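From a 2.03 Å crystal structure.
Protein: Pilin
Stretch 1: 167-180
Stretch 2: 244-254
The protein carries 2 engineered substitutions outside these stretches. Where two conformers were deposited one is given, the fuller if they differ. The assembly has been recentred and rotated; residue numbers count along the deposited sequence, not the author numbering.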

ATOM      1  N   LYS A 167     -22.312 -24.361  -2.735  1.00 23.62           N
ATOM      2  CA  LYS A 167     -23.255 -25.058  -1.890  1.00 24.20           C
ATOM      3  C   LYS A 167     -24.228 -25.837  -2.810  1.00 24.54           C
ATOM      4  O   LYS A 167     -24.802 -25.268  -3.745  1.00 24.33           O
ATOM      5  N   VAL A 168     -24.407 -27.128  -2.547  1.00 24.37           N
ATOM      6  CA  VAL A 168     -25.412 -27.917  -3.290  1.00 24.98           C
ATOM      7  C   VAL A 168     -26.613 -28.210  -2.391  1.00 24.59           C
ATOM      8  O   VAL A 168     -26.447 -28.660  -1.260  1.00 25.01           O
ATOM      9  N   SER A 169     -27.809 -27.944  -2.912  1.00 25.25           N
ATOM     10  CA  SER A 169     -29.045 -28.164  -2.151  0.50 25.03           C
ATOM     11  C   SER A 169     -30.060 -28.979  -2.951  1.00 25.47           C
ATOM     12  O   SER A 169     -29.905 -29.181  -4.162  1.00 26.01           O
ATOM     13  N   GLY A 170     -31.094 -29.457  -2.264  1.00 25.84           N
ATOM     14  CA  GLY A 170     -32.149 -30.253  -2.894  1.00 26.15           C
ATOM     15  C   GLY A 170     -31.864 -31.739  -2.840  1.00 26.24           C
ATOM     16  O   GLY A 170     -30.697 -32.175  -2.914  1.00 26.31           O
ATOM     17  N   THR A 171     -32.923 -32.540  -2.742  1.00 25.94           N
ATOM     18  CA  THR A 171     -32.741 -33.993  -2.583  1.00 26.07           C
ATOM     19  C   THR A 171     -32.168 -34.650  -3.838  1.00 25.23           C
ATOM     20  O   THR A 171     -31.670 -35.764  -3.769  1.00 25.32           O
ATOM     21  N   GLY A 172     -32.211 -33.952  -4.974  1.00 25.70           N
ATOM     22  CA  GLY A 172     -31.565 -34.436  -6.210  1.00 25.84           C
ATOM     23  C   GLY A 172     -30.165 -33.905  -6.500  1.00 25.89           C
ATOM     24  O   GLY A 172     -29.530 -34.286  -7.491  1.00 25.95           O
ATOM     25  N   GLY A 173     -29.686 -33.015  -5.644  1.00 26.45           N
ATOM     26  CA  GLY A 173     -28.358 -32.392  -5.834  1.00 26.21           C
ATOM     27  C   GLY A 173     -27.207 -33.354  -5.597  1.00 26.18           C
ATOM     28  O   GLY A 173     -27.198 -34.090  -4.590  1.00 25.68           O
ATOM     29  N   ASP A 174     -26.260 -33.364  -6.538  1.00 26.19           N
ATOM     30  CA  ASP A 174     -25.068 -34.213  -6.460  1.00 27.42           C
ATOM     31  C   ASP A 174     -23.962 -33.503  -5.683  1.00 27.62           C
ATOM     32  O   ASP A 174     -23.334 -32.575  -6.213  1.00 28.07           O
ATOM     33  N   ARG A 175     -23.735 -33.948  -4.444  1.00 27.50           N
ATOM     34  CA  ARG A 175     -22.675 -33.416  -3.576  1.00 27.70           C
ATOM     35  C   ARG A 175     -21.236 -33.791  -4.001  1.00 28.48           C
ATOM     36  O   ARG A 175     -20.262 -33.272  -3.434  1.00 28.74           O
ATOM     37  N   SER A 176     -21.097 -34.652  -5.007  1.00 28.35           N
ATOM     38  CA  SER A 176     -19.774 -35.024  -5.513  1.00 29.06           C
ATOM     39  C   SER A 176     -19.437 -34.427  -6.899  1.00 28.57           C
ATOM     40  O   SER A 176     -18.320 -34.585  -7.409  1.00 27.93           O
ATOM     41  N   LYS A 177     -20.385 -33.690  -7.472  1.00 27.72           N
ATOM     42  CA  LYS A 177     -20.183 -33.062  -8.759  1.00 27.85           C
ATOM     43  C   LYS A 177     -19.255 -31.827  -8.699  1.00 28.19           C
ATOM     44  O   LYS A 177     -19.361 -30.992  -7.786  1.00 27.70           O
ATOM     45  N   ASP A 178     -18.335 -31.757  -9.661  1.00 28.06           N
ATOM     46  CA  ASP A 178     -17.522 -30.564  -9.872  1.00 29.02           C
ATOM     47  C   ASP A 178     -18.214 -29.523 -10.741  1.00 28.30           C
ATOM     48  O   ASP A 178     -18.582 -29.796 -11.878  1.00 27.86           O
ATOM     49  N   PHE A 179     -18.429 -28.329 -10.182  1.00 27.08           N
ATOM     50  CA  PHE A 179     -18.995 -27.238 -10.953  1.00 26.39           C
ATOM     51  C   PHE A 179     -17.837 -26.377 -11.444  1.00 27.35           C
ATOM     52  O   PHE A 179     -16.924 -26.095 -10.668  1.00 27.20           O
ATOM     53  N   ASN A 180     -17.878 -25.971 -12.719  1.00 27.70           N
ATOM     54  CA  ASN A 180     -16.835 -25.140 -13.326  1.00 28.34           C
ATOM     55  C   ASN A 180     -17.020 -23.646 -13.045  1.00 28.01           C
ATOM     56  O   ASN A 180     -18.135 -23.133 -13.094  1.00 28.14           O
ATOM     57  N   THR A 244     -17.896 -16.161 -12.353  1.00 29.08           N
ATOM     58  CA  THR A 244     -19.012 -16.828 -13.005  1.00 30.07           C
ATOM     59  C   THR A 244     -18.860 -18.346 -12.930  1.00 29.93           C
ATOM     60  O   THR A 244     -17.765 -18.886 -13.111  1.00 30.53           O
ATOM     61  N   GLU A 245     -19.966 -19.026 -12.681  1.00 30.49           N
ATOM     62  CA  GLU A 245     -20.040 -20.480 -12.810  1.00 30.18           C
ATOM     63  C   GLU A 245     -20.569 -20.837 -14.208  1.00 30.79           C
ATOM     64  O   GLU A 245     -21.373 -20.092 -14.756  1.00 30.81           O
ATOM     65  N   ASP A 246     -20.147 -21.971 -14.774  1.00 31.48           N
ATOM     66  CA  ASP A 246     -20.799 -22.510 -15.992  1.00 32.18           C
ATOM     67  C   ASP A 246     -22.316 -22.660 -15.794  1.00 32.42           C
ATOM     68  O   ASP A 246     -22.816 -22.669 -14.676  1.00 32.05           O
ATOM     69  N   ASP A 247     -23.034 -22.787 -16.899  1.00 32.83           N
ATOM     70  CA  ASP A 247     -24.477 -22.934 -16.884  1.00 32.74           C
ATOM     71  C   ASP A 247     -24.818 -24.418 -16.741  1.00 32.46           C
ATOM     72  O   ASP A 247     -24.358 -25.262 -17.526  1.00 32.09           O
ATOM     73  N   TYR A 248     -25.611 -24.736 -15.724  1.00 32.33           N
ATOM     74  CA  TYR A 248     -25.984 -26.129 -15.472  1.00 32.40           C
ATOM     75  C   TYR A 248     -27.477 -26.411 -15.553  1.00 32.89           C
ATOM     76  O   TYR A 248     -27.940 -27.443 -15.047  1.00 32.43           O
ATOM     77  N   LYS A 249     -28.219 -25.512 -16.199  1.00 33.56           N
ATOM     78  CA  LYS A 249     -29.673 -25.663 -16.357  1.00 35.00           C
ATOM     79  C   LYS A 249     -30.101 -26.933 -17.132  1.00 35.24           C
ATOM     80  O   LYS A 249     -31.036 -27.618 -16.725  1.00 34.97           O
ATOM     81  N   SER A 250     -29.394 -27.249 -18.216  1.00 35.88           N
ATOM     82  CA  SER A 250     -29.610 -28.515 -18.936  1.00 36.54           C
ATOM     83  C   SER A 250     -29.373 -29.757 -18.069  1.00 36.52           C
ATOM     84  O   SER A 250     -29.865 -30.837 -18.384  1.00 36.66           O
ATOM     85  N   GLU A 251     -28.635 -29.600 -16.967  1.00 36.61           N
ATOM     86  CA  GLU A 251     -28.456 -30.694 -16.012  1.00 36.29           C
ATOM     87  C   GLU A 251     -29.451 -30.638 -14.837  1.00 35.52           C
ATOM     88  O   GLU A 251     -29.328 -31.397 -13.864  1.00 35.05           O
ATOM     89  N   LYS A 252     -30.454 -29.762 -14.959  1.00 34.39           N
ATOM     90  CA  LYS A 252     -31.560 -29.651 -13.989  1.00 34.00           C
ATOM     91  C   LYS A 252     -31.137 -29.002 -12.655  1.00 33.37           C
ATOM     92  O   LYS A 252     -31.736 -29.257 -11.601  1.00 32.73           O
ATOM     93  N   TYR A 253     -30.100 -28.171 -12.711  1.00 32.38           N
ATOM     94  CA  TYR A 253     -29.733 -27.320 -11.573  1.00 31.98           C
ATOM     95  C   TYR A 253     -30.224 -25.899 -11.753  1.00 32.13           C
ATOM     96  O   TYR A 253     -30.165 -25.347 -12.851  1.00 32.01           O
ATOM     97  N   THR A 254     -30.702 -25.299 -10.667  1.00 32.39           N
ATOM     98  CA  THR A 254     -30.883 -23.853 -10.645  1.00 32.97           C
ATOM     99  C   THR A 254     -29.728 -23.230  -9.850  1.00 32.51           C
ATOM    100  O   THR A 254     -29.296 -23.766  -8.820  1.00 32.59           O
TER

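Three aromatic rings make the body of this contact. Phe179 (chi1 m) points toward stretch 2 and is wedged into the angle between two tyrosines, Tyr248 and Tyr253, both m and both pointing back. Its edge meets a face of each: Phe179 CD1 lies 3.7 Å from Tyr248 CD2, with the planes at 75°, and Phe179 CZ lies 3.9 Å from Tyr253 CE1, with the planes at 86°. The bump is thus one buried ring, and the hollow is walled by two tyrosine faces.

Each tyrosine reaches past that wedge to end on backbone. The amide Asn180 N donates to Tyr248 OH at 2.8 Å, and Asp174 N donates to Tyr253 OH at 2.8 Å, so both hydroxyls accept in the plane of their rings. Beside the second hydroxyl sits Gly173, where a CB would clash with Val168 CG1 of its own stretch but not with the tyrosine; that methyl sits 4.5 Å from Tyr253 CE1 at the ring's edge.

Lys177 points toward the other stretch, extended through three t angles before chi4 turns p. Its aliphatic length fills the space beside the tyrosines, Lys177 CE 3.7 Å from Tyr248 CE1 and Lys177 CD 4.0 Å from Tyr253 CE2. The ammonium then emerges to form a salt bridge with Glu251 (chi1 m, chi2 t), with Lys177 NZ a very short 2.5 Å from Glu251 OE1.

At the other end, Asn180 and Asp246, both m, pair twice. Asp246 N donates to Asn180 O at 2.9 Å, while Asn180 ND2 donates to Asp246 OD2 at 3.1 Å, a side-chain bond reinforcing a backbone one. Nearby, Glu245 starts sideways, but its t,t chain brings OE2 within 3.7 Å of Phe179 CD1.

The rule is economical: wedge one ring between two, spend their hydroxyls on main-chain amides, and let a lysine serve with its carbons as well as its charge.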

ATOM      1  CB  LYS A 167     -24.026 -24.038  -1.049  1.00 24.97           C
ATOM      2  CG  LYS A 167     -25.099 -24.658  -0.165  1.00 29.22           C
ATOM      3  CD  LYS A 167     -25.863 -23.576   0.614  1.00 35.07           C
ATOM      4  CE  LYS A 167     -26.566 -24.172   1.833  1.00 38.82           C
ATOM      5  NZ  LYS A 167     -27.077 -23.071   2.716  1.00 43.95           N
ATOM      6  CB  VAL A 168     -24.824 -29.224  -3.870  1.00 25.14           C
ATOM      7  CG1 VAL A 168     -25.928 -30.099  -4.476  1.00 24.24           C
ATOM      8  CG2 VAL A 168     -23.751 -28.892  -4.913  1.00 25.27           C
ATOM      9  CB  SER A 169     -29.659 -26.832  -1.745  0.50 24.64           C
ATOM     10  OG  SER A 169     -29.889 -26.044  -2.887  0.50 22.59           O
ATOM     11  CB  THR A 171     -34.050 -34.676  -2.175  1.00 26.19           C
ATOM     12  OG1 THR A 171     -35.037 -34.347  -3.144  1.00 27.67           O
ATOM     13  CG2 THR A 171     -34.512 -34.174  -0.762  1.00 28.03           C
ATOM     14  CB  ASP A 174     -24.583 -34.583  -7.876  1.00 27.74           C
ATOM     15  CG  ASP A 174     -23.417 -35.571  -7.889  1.00 27.53           C
ATOM     16  OD1 ASP A 174     -22.886 -35.986  -6.832  1.00 30.84           O
ATOM     17  OD2 ASP A 174     -23.012 -35.939  -9.004  1.00 30.15           O
ATOM     18  CB  ARG A 175     -22.924 -33.793  -2.105  1.00 27.59           C
ATOM     19  CG  ARG A 175     -23.846 -32.825  -1.329  1.00 25.50           C
ATOM     20  CD  ARG A 175     -25.291 -32.783  -1.858  1.00 24.52           C
ATOM     21  NE  ARG A 175     -26.181 -32.050  -0.945  1.00 23.32           N
ATOM     22  CZ  ARG A 175     -27.492 -31.922  -1.115  1.00 25.43           C
ATOM     23  NH1 ARG A 175     -28.097 -32.488  -2.156  1.00 22.76           N
ATOM     24  NH2 ARG A 175     -28.214 -31.250  -0.224  1.00 23.58           N
ATOM     25  CB  SER A 176     -19.585 -36.546  -5.471  1.00 29.54           C
ATOM     26  OG  SER A 176     -20.477 -37.192  -6.376  1.00 35.16           O
ATOM     27  CB  LYS A 177     -21.536 -32.687  -9.370  1.00 27.42           C
ATOM     28  CG  LYS A 177     -21.454 -31.970 -10.722  1.00 27.01           C
ATOM     29  CD  LYS A 177     -22.834 -31.490 -11.126  1.00 26.85           C
ATOM     30  CE  LYS A 177     -22.796 -30.786 -12.458  1.00 28.49           C
ATOM     31  NZ  LYS A 177     -22.412 -31.707 -13.592  1.00 26.98           N
ATOM     32  CB  ASP A 178     -16.134 -30.920 -10.386  1.00 29.78           C
ATOM     33  CG  ASP A 178     -15.148 -31.090  -9.251  1.00 33.22           C
ATOM     34  OD1 ASP A 178     -14.780 -30.080  -8.602  1.00 38.82           O
ATOM     35  OD2 ASP A 178     -14.775 -32.233  -8.964  1.00 38.97           O
ATOM     36  CB  PHE A 179     -19.957 -26.428 -10.094  1.00 26.59           C
ATOM     37  CG  PHE A 179     -21.180 -27.196  -9.655  1.00 25.34           C
ATOM     38  CD1 PHE A 179     -22.396 -26.975 -10.279  1.00 22.85           C
ATOM     39  CD2 PHE A 179     -21.114 -28.114  -8.597  1.00 24.52           C
ATOM     40  CE1 PHE A 179     -23.537 -27.668  -9.892  1.00 25.19           C
ATOM     41  CE2 PHE A 179     -22.248 -28.821  -8.216  1.00 27.35           C
ATOM     42  CZ  PHE A 179     -23.461 -28.603  -8.863  1.00 23.94           C
ATOM     43  CB  ASN A 180     -16.796 -25.320 -14.838  1.00 28.37           C
ATOM     44  CG  ASN A 180     -16.236 -26.664 -15.273  1.00 31.12           C
ATOM     45  OD1 ASN A 180     -15.450 -27.302 -14.569  1.00 34.00           O
ATOM     46  ND2 ASN A 180     -16.643 -27.098 -16.458  1.00 32.38           N
ATOM     47  CB  THR A 244     -19.113 -16.455 -14.491  1.00 30.12           C
ATOM     48  OG1 THR A 244     -18.105 -17.163 -15.208  1.00 33.41           O
ATOM     49  CG2 THR A 244     -18.938 -14.986 -14.729  1.00 28.41           C
ATOM     50  CB  GLU A 245     -21.001 -20.989 -11.748  1.00 30.02           C
ATOM     51  CG  GLU A 245     -21.213 -22.495 -11.696  1.00 28.86           C
ATOM     52  CD  GLU A 245     -22.238 -22.894 -10.642  1.00 28.60           C
ATOM     53  OE1 GLU A 245     -22.031 -22.635  -9.442  1.00 30.13           O
ATOM     54  OE2 GLU A 245     -23.260 -23.487 -11.012  1.00 31.66           O
ATOM     55  CB  ASP A 246     -20.220 -23.886 -16.390  1.00 32.15           C
ATOM     56  CG  ASP A 246     -18.926 -23.776 -17.175  1.00 33.45           C
ATOM     57  OD1 ASP A 246     -18.398 -22.650 -17.291  1.00 32.44           O
ATOM     58  OD2 ASP A 246     -18.443 -24.817 -17.670  1.00 32.51           O
ATOM     59  CB  ASP A 247     -25.055 -22.349 -18.174  1.00 33.45           C
ATOM     60  CG  ASP A 247     -26.572 -22.255 -18.163  1.00 35.05           C
ATOM     61  OD1 ASP A 247     -27.233 -22.947 -17.354  1.00 35.38           O
ATOM     62  OD2 ASP A 247     -27.104 -21.488 -18.999  1.00 38.09           O
ATOM     63  CB  TYR A 248     -25.403 -26.616 -14.135  1.00 31.93           C
ATOM     64  CG  TYR A 248     -23.902 -26.770 -14.189  1.00 31.52           C
ATOM     65  CD1 TYR A 248     -23.326 -27.898 -14.764  1.00 30.06           C
ATOM     66  CD2 TYR A 248     -23.058 -25.787 -13.670  1.00 30.64           C
ATOM     67  CE1 TYR A 248     -21.941 -28.051 -14.838  1.00 29.91           C
ATOM     68  CE2 TYR A 248     -21.668 -25.928 -13.734  1.00 29.89           C
ATOM     69  CZ  TYR A 248     -21.117 -27.062 -14.311  1.00 29.90           C
ATOM     70  OH  TYR A 248     -19.755 -27.240 -14.384  1.00 28.34           O
ATOM     71  CB  LYS A 249     -30.293 -24.415 -16.992  1.00 35.29           C
ATOM     72  CG  LYS A 249     -30.263 -23.197 -16.087  1.00 36.66           C
ATOM     73  CD  LYS A 249     -31.340 -22.180 -16.480  1.00 38.93           C
ATOM     74  CE  LYS A 249     -30.859 -20.750 -16.226  1.00 39.88           C
ATOM     75  NZ  LYS A 249     -31.982 -19.816 -15.933  1.00 40.13           N
ATOM     76  CB  SER A 250     -28.778 -28.575 -20.223  1.00 36.79           C
ATOM     77  OG  SER A 250     -27.392 -28.398 -19.978  1.00 38.30           O
ATOM     78  CB  GLU A 251     -26.991 -30.797 -15.560  1.00 36.83           C
ATOM     79  CG  GLU A 251     -26.072 -31.354 -16.661  1.00 39.14           C
ATOM     80  CD  GLU A 251     -24.596 -31.062 -16.410  1.00 42.85           C
ATOM     81  OE1 GLU A 251     -24.033 -31.631 -15.454  1.00 42.50           O
ATOM     82  OE2 GLU A 251     -23.990 -30.276 -17.186  1.00 44.81           O
ATOM     83  CB  LYS A 252     -32.251 -31.007 -13.736  1.00 34.37           C
ATOM     84  CG  LYS A 252     -32.589 -31.840 -15.007  1.00 36.08           C
ATOM     85  CD  LYS A 252     -33.846 -31.338 -15.727  1.00 39.32           C
ATOM     86  CE  LYS A 252     -34.092 -32.067 -17.062  1.00 39.68           C
ATOM     87  NZ  LYS A 252     -33.125 -31.651 -18.128  1.00 40.73           N
ATOM     88  CB  TYR A 253     -28.218 -27.300 -11.369  1.00 31.37           C
ATOM     89  CG  TYR A 253     -27.691 -28.558 -10.746  1.00 29.25           C
ATOM     90  CD1 TYR A 253     -27.622 -28.696  -9.363  1.00 28.40           C
ATOM     91  CD2 TYR A 253     -27.271 -29.616 -11.535  1.00 27.89           C
ATOM     92  CE1 TYR A 253     -27.144 -29.871  -8.783  1.00 28.19           C
ATOM     93  CE2 TYR A 253     -26.793 -30.786 -10.963  1.00 28.29           C
ATOM     94  CZ  TYR A 253     -26.738 -30.905  -9.592  1.00 27.21           C
ATOM     95  OH  TYR A 253     -26.256 -32.065  -9.033  1.00 28.73           O
ATOM     96  CB  THR A 254     -32.186 -23.473  -9.966  1.00 33.07           C
ATOM     97  OG1 THR A 254     -32.164 -24.002  -8.643  1.00 35.33           O
ATOM     98  CG2 THR A 254     -33.394 -24.054 -10.724  1.00 34.27           C
TER